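PDB 6WIS: DUF411 domain-containing protein from Pseudomonas aeruginosa, which probably takes part in bacterial copper resistance, binding a tetranuclear copper cluster bridged by cysteines. Local coordinates for residues C16-K21 / G96-D101. Residues are numbered along the deposited sequence; the frame is centred on the assembly and turned at random.
Sequences CKDWIK and GMEMGD. With ZN (zinc ion), chain J; CU (copper (II) ion), chain C; CU (copper (II) ion), chain E; CU (copper (II) ion), chain F.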
# COMPACT_ATOMS: atom_id res chain seq x y z
N CYS A 16 4.13 -9.44 2.34
CA CYS A 16 3.14 -9.09 1.32
C CYS A 16 1.94 -10.02 1.37
O CYS A 16 0.79 -9.57 1.26
CB CYS A 16 3.74 -9.13 -0.10
SG CYS A 16 5.34 -8.29 -0.36
N LYS A 17 2.18 -11.32 1.50
CA LYS A 17 1.10 -12.30 1.57
C LYS A 17 0.28 -12.14 2.84
O LYS A 17 -0.94 -12.35 2.82
CB LYS A 17 1.68 -13.73 1.49
CG LYS A 17 2.28 -14.09 0.11
CD LYS A 17 3.04 -15.43 0.15
N ASP A 18 0.93 -11.78 3.95
CA ASP A 18 0.21 -11.52 5.19
C ASP A 18 -0.66 -10.27 5.06
O ASP A 18 -1.82 -10.26 5.50
CB ASP A 18 1.23 -11.37 6.35
CG ASP A 18 0.58 -11.31 7.75
OD1 ASP A 18 -0.55 -11.74 7.94
OD2 ASP A 18 1.24 -10.83 8.68
N TRP A 19 -0.12 -9.21 4.46
CA TRP A 19 -0.93 -8.01 4.21
C TRP A 19 -2.16 -8.33 3.36
O TRP A 19 -3.27 -7.86 3.65
CB TRP A 19 -0.06 -6.96 3.54
CG TRP A 19 -0.70 -5.68 3.22
CD1 TRP A 19 -1.04 -4.69 4.10
CD2 TRP A 19 -1.05 -5.20 1.92
NE1 TRP A 19 -1.58 -3.61 3.41
CE2 TRP A 19 -1.58 -3.90 2.07
CE3 TRP A 19 -0.95 -5.74 0.62
CZ2 TRP A 19 -2.01 -3.13 0.98
CZ3 TRP A 19 -1.38 -4.97 -0.47
CH2 TRP A 19 -1.91 -3.69 -0.28
N ILE A 20 -1.99 -9.15 2.32
CA ILE A 20 -3.13 -9.58 1.52
C ILE A 20 -4.17 -10.28 2.40
O ILE A 20 -5.38 -10.07 2.24
CB ILE A 20 -2.64 -10.47 0.36
CG1 ILE A 20 -1.90 -9.60 -0.66
CG2 ILE A 20 -3.79 -11.26 -0.25
CD1 ILE A 20 -1.23 -10.41 -1.79
N LYS A 21 -3.72 -11.08 3.37
CA LYS A 21 -4.69 -11.79 4.21
C LYS A 21 -5.44 -10.84 5.13
O LYS A 21 -6.63 -11.03 5.36
CB LYS A 21 -3.98 -12.91 4.99
CG LYS A 21 -3.67 -14.12 4.11
CD LYS A 21 -2.88 -15.23 4.80
CE LYS A 21 -3.72 -15.92 5.87
NZ LYS A 21 -3.09 -17.16 6.42
N GLY A 96 0.49 -6.82 8.26
CA GLY A 96 1.28 -7.75 7.48
C GLY A 96 2.75 -7.76 7.83
O GLY A 96 3.46 -8.67 7.41
N MSE A 97 3.22 -6.79 8.62
CA MSE A 97 4.60 -6.70 9.10
C MSE A 97 4.61 -6.75 10.63
O MSE A 97 5.56 -6.33 11.27
CB MSE A 97 5.26 -5.40 8.61
CG MSE A 97 5.99 -5.47 7.19
SE MSE A 97 7.47 -6.77 7.15
CE MSE A 97 8.54 -5.86 8.54
N GLU A 98 3.55 -7.24 11.25
CA GLU A 98 3.48 -7.12 12.71
C GLU A 98 4.29 -8.24 13.36
O GLU A 98 4.24 -9.40 12.93
CB GLU A 98 2.03 -7.12 13.19
CG GLU A 98 1.35 -8.44 13.23
CD GLU A 98 0.87 -8.93 11.88
OE1 GLU A 98 1.09 -8.28 10.82
OE2 GLU A 98 0.26 -10.00 11.91
N MSE A 99 5.08 -7.88 14.36
CA MSE A 99 5.93 -8.84 15.06
C MSE A 99 5.96 -8.55 16.57
O MSE A 99 7.00 -8.11 17.09
CB MSE A 99 7.35 -8.81 14.49
CG MSE A 99 7.42 -9.15 13.01
SE MSE A 99 9.17 -9.12 12.24
CE MSE A 99 8.60 -9.38 10.43
N GLY A 100 4.85 -8.75 17.25
CA GLY A 100 4.81 -8.51 18.69
C GLY A 100 4.40 -7.09 19.05
O GLY A 100 3.79 -6.36 18.26
N ASP A 101 4.77 -6.69 20.27
CA ASP A 101 4.34 -5.39 20.77
C ASP A 101 5.03 -4.23 20.04
O ASP A 101 4.50 -3.12 20.03
CB ASP A 101 4.60 -5.29 22.28
CG ASP A 101 3.49 -5.93 23.12
OD1 ASP A 101 2.34 -5.42 23.11
OD2 ASP A 101 3.74 -6.97 23.78
ZN ZN J . -0.70 -10.56 9.91
CU CU C . 4.99 -6.29 0.40
CU CU E . 6.06 -8.84 1.69
CU CU F . 8.48 -7.03 4.98
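Asp18 lays its carboxylate over Gly96, with OD2 3.3 Å from the Gly96 CA, and shares a zinc ion with Glu98. Both Asp18 oxygens grip the metal, OD1 and OD2 each 2.3 Å from the zinc, whereas Glu98 binds through OE2 alone, 2.3 Å from the ion; its OE1 stands off at 3.0 Å. With chi1 at -171°, Asp18 extends its carboxylate from the helix toward the loop. Glu98 reaches back by folding: a chi2 of -79° bends the chain, and OE1 accepts a weak hydrogen bond from Gly96 N, which may help to steady the carboxylate. Asp18 OD2 and Glu98 OE1 come within 3.3 Å of each other, a closeness of two acceptors that the zinc between the carboxylates probably makes tolerable. His22, one turn further along helix 14-24, supplies another ligand.

That helix is the crossover of a beta-alpha-beta unit joining the neighbouring parallel strands 4-9 and 29-34, and the zinc ties it to the long loop between strands 84-86 and 106-111. Gly96 packs its backbone close against the helix, its CA 3.6 Å from Trp19 N, an approach that glycine permits; the Trp19 indole turns away, stacking on His55 and donating from NE1 to Val68 O.

The same two segments also feed the copper cluster. Cys16 SG bridges two copper ions at 2.2 Å each, one shared with Cys13 and Cys15, the other with Cys54 and His55, while selenomethionine Met97, its chain curled, places SE 2.4 Å from another copper that Cys15 and Met90 also bind.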